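Local coordinates for flavin reductase domain protein, FMN-binding (Shewanella baltica, PDB 3HMZ), which binds flavin mononucleotide as a member of the flavoredoxin family and is probably an oxidoreductase that uses NAD or NADP, at the interface of chains A and B. Numbering follows the deposited sequence. Chains: chain A/B, Flavin reductase domain protein, FMN-binding.

Contact 1: the interface of chains A and B. Residues chain A 23-24, 27, 168; chain B 184-185.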
ATOM      1  N   TYR A  23       0.427  12.819   1.427  1.00 16.95           N
ATOM      2  CA  TYR A  23      -0.161  11.463   1.211  1.00 17.50           C
ATOM      3  C   TYR A  23       0.182  10.907  -0.185  1.00 17.04           C
ATOM      4  O   TYR A  23       0.291   9.687  -0.370  1.00 17.56           O
ATOM      5  CB  TYR A  23      -1.683  11.451   1.407  1.00 17.89           C
ATOM      6  CG  TYR A  23      -2.428  12.068   0.258  1.00 17.32           C
ATOM      7  CD1 TYR A  23      -2.594  13.455   0.137  1.00 18.70           C
ATOM      8  CD2 TYR A  23      -2.933  11.272  -0.753  1.00 18.22           C
ATOM      9  CE1 TYR A  23      -3.217  14.012  -0.967  1.00 19.17           C
ATOM     10  CE2 TYR A  23      -3.562  11.823  -1.848  1.00 19.76           C
ATOM     11  CZ  TYR A  23      -3.722  13.191  -1.949  1.00 20.87           C
ATOM     12  OH  TYR A  23      -4.334  13.737  -3.056  1.00 22.93           O
ATOM     13  N   ARG A  24       0.385  11.805  -1.152  1.00 16.40           N
ATOM     14  CA  ARG A  24       0.690  11.370  -2.526  1.00 15.85           C
ATOM     15  C   ARG A  24       2.030  10.636  -2.644  1.00 15.38           C
ATOM     16  O   ARG A  24       2.241   9.853  -3.556  1.00 16.19           O
ATOM     17  CB  ARG A  24       0.662  12.536  -3.483  1.00 16.65           C
ATOM     18  CG  ARG A  24      -0.729  13.126  -3.604  1.00 17.54           C
ATOM     19  CD  ARG A  24      -0.746  14.181  -4.609  1.00 18.17           C
ATOM     20  NE  ARG A  24      -2.049  14.839  -4.693  1.00 19.14           N
ATOM     21  CZ  ARG A  24      -2.296  15.849  -5.511  1.00 18.45           C
ATOM     22  NH1 ARG A  24      -1.336  16.358  -6.264  1.00 18.74           N
ATOM     23  NH2 ARG A  24      -3.509  16.391  -5.527  1.00 19.96           N
ATOM     24  N   ASN A  27       0.854   7.070  -2.161  1.00 13.88           N
ATOM     25  CA  ASN A  27      -0.434   6.644  -2.721  1.00 14.70           C
ATOM     26  C   ASN A  27      -0.359   5.440  -3.651  1.00 14.57           C
ATOM     27  O   ASN A  27      -1.280   4.620  -3.671  1.00 15.31           O
ATOM     28  CB  ASN A  27      -1.146   7.821  -3.378  1.00 16.83           C
ATOM     29  CG  ASN A  27      -2.560   7.995  -2.905  1.00 19.16           C
ATOM     30  OD1 ASN A  27      -2.888   7.657  -1.785  1.00 23.10           O
ATOM     31  ND2 ASN A  27      -3.381   8.603  -3.734  1.00 24.65           N
ATOM     32  N   HIS A 168       3.249  16.019  -7.538  1.00 18.77           N
ATOM     33  CA  HIS A 168       3.147  14.844  -8.402  1.00 19.61           C
ATOM     34  C   HIS A 168       4.471  14.134  -8.606  1.00 18.24           C
ATOM     35  O   HIS A 168       5.533  14.744  -8.636  1.00 17.91           O
ATOM     36  CB  HIS A 168       2.606  15.225  -9.782  1.00 21.63           C
ATOM     37  CG  HIS A 168       1.247  15.855  -9.731  1.00 22.48           C
ATOM     38  ND1 HIS A 168       0.089  15.119  -9.784  1.00 24.16           N
ATOM     39  CD2 HIS A 168       0.870  17.139  -9.521  1.00 23.73           C
ATOM     40  CE1 HIS A 168      -0.952  15.934  -9.659  1.00 24.53           C
ATOM     41  NE2 HIS A 168      -0.503  17.170  -9.494  1.00 24.68           N
TER
ATOM     42  N   ILE B 184      -2.205   7.872  -7.985  1.00 16.39           N
ATOM     43  CA  ILE B 184      -1.633   9.063  -7.320  1.00 16.94           C
ATOM     44  C   ILE B 184      -2.718  10.094  -7.036  1.00 18.42           C
ATOM     45  O   ILE B 184      -3.056  10.345  -5.855  1.00 19.77           O
ATOM     46  CB  ILE B 184      -0.463   9.688  -8.094  1.00 17.62           C
ATOM     47  CG1 ILE B 184       0.672   8.679  -8.241  1.00 19.06           C
ATOM     48  CG2 ILE B 184       0.004  10.949  -7.374  1.00 18.34           C
ATOM     49  CD1 ILE B 184       1.228   8.139  -6.891  1.00 20.46           C
ATOM     50  N   ALA B 185      -3.259  10.699  -8.091  1.00 17.90           N
ATOM     51  CA  ALA B 185      -4.217  11.786  -7.930  1.00 19.43           C
ATOM     52  C   ALA B 185      -4.900  12.095  -9.241  1.00 19.01           C
ATOM     53  O   ALA B 185      -4.399  11.784 -10.320  1.00 20.62           O
ATOM     54  CB  ALA B 185      -3.482  13.063  -7.381  1.00 20.56           C
TER
HETATM   55  O   HOH W   1      -5.229  11.760  -4.703  1.00 27.69           O

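Contact 2: the interface of chains A and B. Residues chain A 28-29, 182, 184, 190-192; chain B 28, 182, 192-193.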
ATOM      1  N   HIS A  28       0.771   5.329  -4.353  1.00 14.37           N
ATOM      2  CA  HIS A  28       1.031   4.231  -5.259  1.00 13.48           C
ATOM      3  C   HIS A  28       1.505   2.937  -4.549  1.00 14.21           C
ATOM      4  O   HIS A  28       1.815   1.945  -5.207  1.00 13.94           O
ATOM      5  CB  HIS A  28       1.996   4.653  -6.354  1.00 13.57           C
ATOM      6  CG  HIS A  28       3.340   5.048  -5.858  1.00 14.73           C
ATOM      7  ND1 HIS A  28       3.534   6.067  -4.943  1.00 14.99           N
ATOM      8  CD2 HIS A  28       4.564   4.620  -6.221  1.00 14.60           C
ATOM      9  CE1 HIS A  28       4.832   6.198  -4.721  1.00 15.06           C
ATOM     10  NE2 HIS A  28       5.481   5.323  -5.479  1.00 14.77           N
ATOM     11  N   GLY A  29       1.541   2.957  -3.204  1.00 13.54           N
ATOM     12  CA  GLY A  29       1.844   1.804  -2.393  1.00 13.65           C
ATOM     13  C   GLY A  29       3.280   1.271  -2.429  1.00 14.18           C
ATOM     14  O   GLY A  29       3.494   0.057  -2.390  1.00 14.89           O
ATOM     15  N   HIS A 182       8.378  -2.101  -5.010  1.00 14.01           N
ATOM     16  CA  HIS A 182       7.101  -2.682  -4.566  1.00 13.29           C
ATOM     17  C   HIS A 182       7.337  -4.163  -4.346  1.00 14.15           C
ATOM     18  O   HIS A 182       7.446  -4.930  -5.283  1.00 14.35           O
ATOM     19  CB  HIS A 182       6.011  -2.369  -5.600  1.00 13.77           C
ATOM     20  CG  HIS A 182       5.831  -0.900  -5.855  1.00 13.68           C
ATOM     21  ND1 HIS A 182       4.748  -0.194  -5.379  1.00 12.81           N
ATOM     22  CD2 HIS A 182       6.644   0.015  -6.440  1.00 13.55           C
ATOM     23  CE1 HIS A 182       4.891   1.084  -5.701  1.00 13.93           C
ATOM     24  NE2 HIS A 182       6.052   1.239  -6.311  1.00 13.68           N
ATOM     25  N   ILE A 184       7.297  -8.134  -3.345  1.00 16.39           N
ATOM     26  CA  ILE A 184       6.399  -9.308  -3.285  1.00 16.94           C
ATOM     27  C   ILE A 184       6.890 -10.308  -2.246  1.00 18.42           C
ATOM     28  O   ILE A 184       6.227 -10.508  -1.201  1.00 19.77           O
ATOM     29  CB  ILE A 184       6.190  -9.983  -4.650  1.00 17.62           C
ATOM     30  CG1 ILE A 184       5.563  -8.999  -5.634  1.00 19.06           C
ATOM     31  CG2 ILE A 184       5.320 -11.223  -4.472  1.00 18.34           C
ATOM     32  CD1 ILE A 184       4.195  -8.418  -5.175  1.00 20.46           C
ATOM     33  N   TYR A 190       8.918  -5.385  -7.704  1.00 15.70           N
ATOM     34  CA  TYR A 190       8.623  -4.700  -8.955  1.00 14.84           C
ATOM     35  C   TYR A 190       8.895  -3.218  -8.760  1.00 15.84           C
ATOM     36  O   TYR A 190       8.577  -2.640  -7.719  1.00 16.70           O
ATOM     37  CB  TYR A 190       7.181  -4.863  -9.393  1.00 16.22           C
ATOM     38  CG  TYR A 190       6.836  -6.227  -9.810  1.00 17.86           C
ATOM     39  CD1 TYR A 190       7.176  -6.686 -11.056  1.00 16.50           C
ATOM     40  CD2 TYR A 190       6.139  -7.069  -8.961  1.00 19.17           C
ATOM     41  CE1 TYR A 190       6.868  -8.011 -11.454  1.00 18.30           C
ATOM     42  CE2 TYR A 190       5.799  -8.354  -9.335  1.00 19.70           C
ATOM     43  CZ  TYR A 190       6.165  -8.825 -10.584  1.00 19.45           C
ATOM     44  OH  TYR A 190       5.821 -10.108 -10.975  1.00 21.90           O
ATOM     45  N   ALA A 191       9.503  -2.610  -9.767  1.00 15.53           N
ATOM     46  CA  ALA A 191       9.611  -1.160  -9.833  1.00 14.82           C
ATOM     47  C   ALA A 191       8.281  -0.608 -10.318  1.00 15.78           C
ATOM     48  O   ALA A 191       7.540  -1.280 -11.051  1.00 15.80           O
ATOM     49  CB  ALA A 191      10.739  -0.738 -10.796  1.00 15.45           C
ATOM     50  N   ILE A 192       7.964   0.631  -9.947  1.00 14.15           N
ATOM     51  CA  ILE A 192       6.788   1.274 -10.486  1.00 14.67           C
ATOM     52  C   ILE A 192       7.019   1.444 -12.008  1.00 13.76           C
ATOM     53  O   ILE A 192       8.159   1.605 -12.471  1.00 15.08           O
ATOM     54  CB  ILE A 192       6.545   2.626  -9.764  1.00 14.37           C
ATOM     55  CG1 ILE A 192       5.100   3.118  -9.931  1.00 15.11           C
ATOM     56  CG2 ILE A 192       7.577   3.702 -10.156  1.00 15.08           C
ATOM     57  CD1 ILE A 192       4.015   2.097  -9.441  1.00 14.96           C
TER
ATOM     58  N   HIS B  28       2.650  -5.505  -3.258  1.00 14.37           N
ATOM     59  CA  HIS B  28       3.173  -4.448  -4.095  1.00 13.48           C
ATOM     60  C   HIS B  28       2.350  -3.136  -4.029  1.00 14.21           C
ATOM     61  O   HIS B  28       2.653  -2.175  -4.735  1.00 13.94           O
ATOM     62  CB  HIS B  28       3.343  -4.927  -5.526  1.00 13.57           C
ATOM     63  CG  HIS B  28       2.073  -5.327  -6.187  1.00 14.73           C
ATOM     64  ND1 HIS B  28       1.243  -6.313  -5.687  1.00 14.99           N
ATOM     65  CD2 HIS B  28       1.539  -4.934  -7.360  1.00 14.60           C
ATOM     66  CE1 HIS B  28       0.213  -6.458  -6.504  1.00 15.06           C
ATOM     67  NE2 HIS B  28       0.363  -5.624  -7.526  1.00 14.77           N
ATOM     68  N   HIS B 182      -1.783   1.761  -9.665  1.00 14.01           N
ATOM     69  CA  HIS B 182      -1.256   2.381  -8.439  1.00 13.29           C
ATOM     70  C   HIS B 182      -1.553   3.865  -8.527  1.00 14.15           C
ATOM     71  O   HIS B 182      -0.911   4.593  -9.258  1.00 14.35           O
ATOM     72  CB  HIS B 182       0.235   2.048  -8.298  1.00 13.77           C
ATOM     73  CG  HIS B 182       0.519   0.574  -8.276  1.00 13.68           C
ATOM     74  ND1 HIS B 182       0.871  -0.095  -7.123  1.00 12.81           N
ATOM     75  CD2 HIS B 182       0.401  -0.378  -9.236  1.00 13.55           C
ATOM     76  CE1 HIS B 182       0.995  -1.387  -7.395  1.00 13.93           C
ATOM     77  NE2 HIS B 182       0.677  -1.586  -8.662  1.00 13.68           N
ATOM     78  N   ILE B 192       2.135  -1.151 -12.525  1.00 14.15           N
ATOM     79  CA  ILE B 192       3.308  -1.793 -11.979  1.00 14.67           C
ATOM     80  C   ILE B 192       4.290  -2.026 -13.155  1.00 13.76           C
ATOM     81  O   ILE B 192       3.875  -2.224 -14.307  1.00 15.08           O
ATOM     82  CB  ILE B 192       2.906  -3.113 -11.266  1.00 14.37           C
ATOM     83  CG1 ILE B 192       3.983  -3.585 -10.278  1.00 15.11           C
ATOM     84  CG2 ILE B 192       2.495  -4.221 -12.256  1.00 15.08           C
ATOM     85  CD1 ILE B 192       4.354  -2.528  -9.181  1.00 14.96           C
ATOM     86  N   GLY B 193       5.578  -2.028 -12.826  1.00 14.20           N
ATOM     87  CA  GLY B 193       6.637  -2.128 -13.799  1.00 14.98           C
ATOM     88  C   GLY B 193       7.542  -3.329 -13.730  1.00 16.95           C
ATOM     89  O   GLY B 193       7.093  -4.435 -13.493  1.00 18.79           O
TER

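Contact 3: the interface of chains A and B. Residues chain A 87, 90-91, 187-189; chain B 195-198.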
ATOM      1  N   VAL A  87      15.001   2.134  -6.870  1.00 14.51           N
ATOM      2  CA  VAL A  87      15.565   0.923  -7.504  1.00 15.76           C
ATOM      3  C   VAL A  87      17.077   0.832  -7.246  1.00 16.61           C
ATOM      4  O   VAL A  87      17.592  -0.251  -7.019  1.00 17.35           O
ATOM      5  CB  VAL A  87      15.228   0.874  -8.997  1.00 17.57           C
ATOM      6  CG1 VAL A  87      16.154  -0.118  -9.744  1.00 20.27           C
ATOM      7  CG2 VAL A  87      13.763   0.529  -9.175  1.00 18.87           C
ATOM      8  N   LEU A  90      17.906  -1.120  -4.175  1.00 15.67           N
ATOM      9  CA  LEU A  90      17.356  -2.480  -4.123  1.00 16.62           C
ATOM     10  C   LEU A  90      18.070  -3.350  -3.054  1.00 16.87           C
ATOM     11  O   LEU A  90      17.422  -3.931  -2.177  1.00 17.34           O
ATOM     12  CB  LEU A  90      17.514  -3.174  -5.484  1.00 18.62           C
ATOM     13  CG  LEU A  90      17.151  -4.647  -5.585  1.00 19.15           C
ATOM     14  CD1 LEU A  90      15.706  -4.851  -5.285  1.00 19.75           C
ATOM     15  CD2 LEU A  90      17.493  -5.118  -6.992  1.00 19.08           C
ATOM     16  N   GLN A  91      19.405  -3.378  -3.093  1.00 18.12           N
ATOM     17  CA  GLN A  91      20.156  -4.227  -2.146  0.60 18.94           C
ATOM     18  C   GLN A  91      20.004  -3.691  -0.730  1.00 17.68           C
ATOM     19  O   GLN A  91      19.771  -4.461   0.198  1.00 18.01           O
ATOM     20  CB  GLN A  91      21.656  -4.342  -2.469  0.60 20.14           C
ATOM     21  CG  GLN A  91      22.058  -4.657  -3.884  0.60 22.34           C
ATOM     22  CD  GLN A  91      21.301  -5.758  -4.575  0.60 22.53           C
ATOM     23  OE1 GLN A  91      20.966  -6.766  -3.973  0.60 24.08           O
ATOM     24  NE2 GLN A  91      21.120  -5.612  -5.906  0.60 23.81           N
ATOM     25  N   GLY A 187      13.584 -12.132  -2.589  1.00 21.80           N
ATOM     26  CA  GLY A 187      14.338 -10.937  -2.975  1.00 21.11           C
ATOM     27  C   GLY A 187      13.681 -10.190  -4.121  1.00 19.18           C
ATOM     28  O   GLY A 187      14.294  -9.283  -4.678  1.00 19.91           O
ATOM     29  N   GLN A 188      12.433 -10.522  -4.430  1.00 18.51           N
ATOM     30  CA  GLN A 188      11.763 -10.019  -5.620  1.00 18.70           C
ATOM     31  C   GLN A 188      10.817  -8.849  -5.361  1.00 16.96           C
ATOM     32  O   GLN A 188       9.928  -8.907  -4.515  1.00 16.25           O
ATOM     33  CB  GLN A 188      11.057 -11.153  -6.337  1.00 20.04           C
ATOM     34  CG  GLN A 188      10.593 -10.815  -7.774  1.00 21.47           C
ATOM     35  CD  GLN A 188       9.189 -10.319  -7.798  1.00 22.71           C
ATOM     36  OE1 GLN A 188       8.320 -10.925  -7.165  1.00 23.88           O
ATOM     37  NE2 GLN A 188       8.920  -9.250  -8.556  1.00 23.81           N
ATOM     38  N   PHE A 189      11.047  -7.813  -6.147  1.00 16.06           N
ATOM     39  CA  PHE A 189      10.305  -6.569  -6.154  1.00 15.39           C
ATOM     40  C   PHE A 189       9.934  -6.209  -7.581  1.00 16.38           C
ATOM     41  O   PHE A 189      10.536  -6.676  -8.541  1.00 18.30           O
ATOM     42  CB  PHE A 189      11.189  -5.403  -5.679  1.00 16.56           C
ATOM     43  CG  PHE A 189      11.748  -5.522  -4.270  1.00 15.62           C
ATOM     44  CD1 PHE A 189      12.837  -6.367  -3.991  1.00 16.03           C
ATOM     45  CD2 PHE A 189      11.281  -4.702  -3.247  1.00 16.02           C
ATOM     46  CE1 PHE A 189      13.369  -6.466  -2.716  1.00 16.62           C
ATOM     47  CE2 PHE A 189      11.844  -4.771  -1.945  1.00 16.31           C
ATOM     48  CZ  PHE A 189      12.895  -5.635  -1.698  1.00 16.47           C
TER
ATOM     49  N   SER B 195      10.443  -6.177 -13.047  1.00 17.87           N
ATOM     50  CA  SER B 195      10.853  -7.029 -11.968  1.00 17.36           C
ATOM     51  C   SER B 195      12.346  -6.858 -11.694  1.00 17.90           C
ATOM     52  O   SER B 195      13.155  -6.803 -12.623  1.00 19.37           O
ATOM     53  CB  SER B 195      10.612  -8.486 -12.302  1.00 20.53           C
ATOM     54  OG  SER B 195      10.800  -9.271 -11.118  1.00 22.96           O
ATOM     55  N   PHE B 196      12.667  -6.821 -10.409  1.00 17.92           N
ATOM     56  CA  PHE B 196      14.023  -6.784  -9.860  1.00 17.93           C
ATOM     57  C   PHE B 196      14.179  -7.837  -8.771  1.00 19.38           C
ATOM     58  O   PHE B 196      13.223  -8.123  -8.050  1.00 20.61           O
ATOM     59  CB  PHE B 196      14.342  -5.415  -9.271  1.00 18.63           C
ATOM     60  CG  PHE B 196      14.554  -4.376 -10.326  1.00 17.99           C
ATOM     61  CD1 PHE B 196      13.528  -3.627 -10.828  1.00 18.50           C
ATOM     62  CD2 PHE B 196      15.795  -4.198 -10.853  1.00 20.66           C
ATOM     63  CE1 PHE B 196      13.755  -2.693 -11.808  1.00 19.23           C
ATOM     64  CE2 PHE B 196      16.003  -3.253 -11.824  1.00 21.50           C
ATOM     65  CZ  PHE B 196      14.991  -2.541 -12.321  1.00 19.56           C
ATOM     66  N   ASN B 197      15.372  -8.449  -8.691  1.00 19.89           N
ATOM     67  CA  ASN B 197      15.715  -9.450  -7.688  0.50 20.77           C
ATOM     68  C   ASN B 197      16.970  -9.001  -6.950  1.00 20.56           C
ATOM     69  O   ASN B 197      17.996  -8.767  -7.617  1.00 21.77           O
ATOM     70  CB  ASN B 197      15.989 -10.772  -8.389  0.50 22.03           C
ATOM     71  CG  ASN B 197      14.748 -11.373  -8.945  0.50 23.25           C
ATOM     72  OD1 ASN B 197      13.929 -11.943  -8.229  0.50 26.72           O
ATOM     73  ND2 ASN B 197      14.621 -11.296 -10.244  0.50 24.31           N
ATOM     74  N   ALA B 198      16.903  -8.878  -5.626  1.00 20.76           N
ATOM     75  CA  ALA B 198      18.041  -8.529  -4.807  1.00 23.21           C
ATOM     76  C   ALA B 198      19.025  -9.711  -4.814  1.00 28.33           C
ATOM     77  O   ALA B 198      18.623 -10.857  -5.063  1.00 29.18           O
ATOM     78  CB  ALA B 198      17.599  -8.147  -3.383  1.00 23.25           C
TER
HETATM   79  O   HOH W   2      20.451  -7.586  -7.631  1.00 34.85           O

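Contact 1: the interface of chains A and B
A:Arg24 lays the flat end of its side chain against B:Ala185, whose methyl CB sits over one face of the guanidinium, toward its rim and 3.6 Å from CZ. The chain is extended from CG to NE (chi2 and chi3 both -176°), which carries the charged group past the methyl instead of into it. Alanine suits this place because a single methyl lets the planar group lie close. A:Tyr23 helps to fix the rotation of the guanidinium: NE donates to the phenol OH at 3.0 Å, almost straight (175° at H) and in the guanidinium plane, while CG of the arginine lies over one face of the tyrosine ring, toward its rim. On the far end, NH1 lies above the rim of the A:His168 imidazole. An alanine in place of A:Arg24 would probably leave the methyl of B:Ala185 without its flat cover and the A:Tyr23 hydroxyl without its NE donor, held less firmly through water 1.

The polar part of this contact between the two chains centres on the backbone carbonyl of B:Ile184, in strand 181-185. A:Asn27 reaches it with its amide ND2 at 2.8 Å, tilted from the carbonyl plane; asparagine suits the place, since its short side chain ends in an amide N-H that can reach the carbonyl from a loop. A second grip comes through water 1, which lies 2.7 Å from A:Tyr23 OH and 2.8 Å from B:Ile184 O.

Contact 2: the interface of chains A and B
Strand 188-197 meets its own copy antiparallel at the two-fold, with A:Ile192 bridged to B:Ile192, and strand 181-185 brings a histidine from each chain beside this crossing. The imidazoles of A:His182 and B:His182 meet edge to face, their planes 75° apart and their centroids 5.5 Å apart. Each gives its ND1 hydrogen to the carbonyl of His28 in the other chain: A:His182 ND1 lies 3.0 Å from B:His28 O, and the twin bond is alike. The acceptor is nearly in the ring plane, at the imidazole edge, as suits a flat donor with an N-H in its rim. A:His182 ND1 and B:His182 ND1 lie 4.3 Å apart, each turned to a carbonyl of the other chain.

Apolar groups pack round these bonds. B:Ile192 sends CG1 anti to its backbone N (chi1 -160°), crossing A:Tyr190 at about a right angle and touching its CB at 3.6 Å. Its CD1 also meets A:His182 CB, the two side chains sliding past each other in opposite directions. Alongside B:His28 lies A:Ile184, pointing the same way, with CD1 3.6 Å from the histidine CB. B:Gly193 brings no side chain to the strand pairing, and its N donates to A:Ala191 O at 2.8 Å.

Contact 3: the interface of chains A and B
B:Phe196 turns its CG anti to the carbonyl carbon (chi1 -73°), with the ring set nearly upright by chi2 of 89°, and A:Val87 sends CG1 anti to its backbone N (chi1 162°) to meet that ring. This is the outer part of the antiparallel pairing between strands 188-197 of the two chains in this flavoredoxin-family protein. The valine comes over one face toward the rim, CG1 3.9 Å from the ring centroid in a CH-pi contact, and the two side chains cross at about a right angle. A branched residue suits the spot, since CG2 can reach the ring as well, near CE1. A:Leu90, at the start of helix 90-96, adds CD2 3.9 Å from B:Phe196 CB, while its CG packs on B:Ala198, where a small residue lets the helix lie close.

Backbone bonds hold the phenylalanine in register. B:Phe196 N donates to A:Phe189 O at 2.8 Å, and A:Phe189 N returns a bond to B:Phe196 O at 2.9 Å. The pairing continues beyond the strand, B:Ala198 N donating to A:Gly187 O at 2.8 Å. On the other side of the strand, A:Gln188 lays its CB and CG by B:Asn197 OD1, the two side chains crossing obliquely, and its NE2 makes a weak bond to B:Ser195 OG. A:Gln91 points NE2 to water 2 at 2.7 Å, and this water reaches B:Asn197 O at 2.7 Å.

The three contacts form a band along one two-fold symmetric interface, and each recurs with the chains exchanged. Between the centres of their C-alpha atoms, contact 2 lies about 14 Å from contact 1 and about 11 Å from contact 3, whereas contacts 1 and 3 are about 23 Å apart. Strand 181-185 links contacts 1 and 2, with Ile184 of chain B in contact 1 and its copy in chain A in contact 2, and strand 188-197 runs from contact 2 into contact 3. The C-terminal strand of each chain thus reaches across to the partner. So intertwined a pairing suggests a stable dimer, although the deposited assembly alone does not prove it in solution.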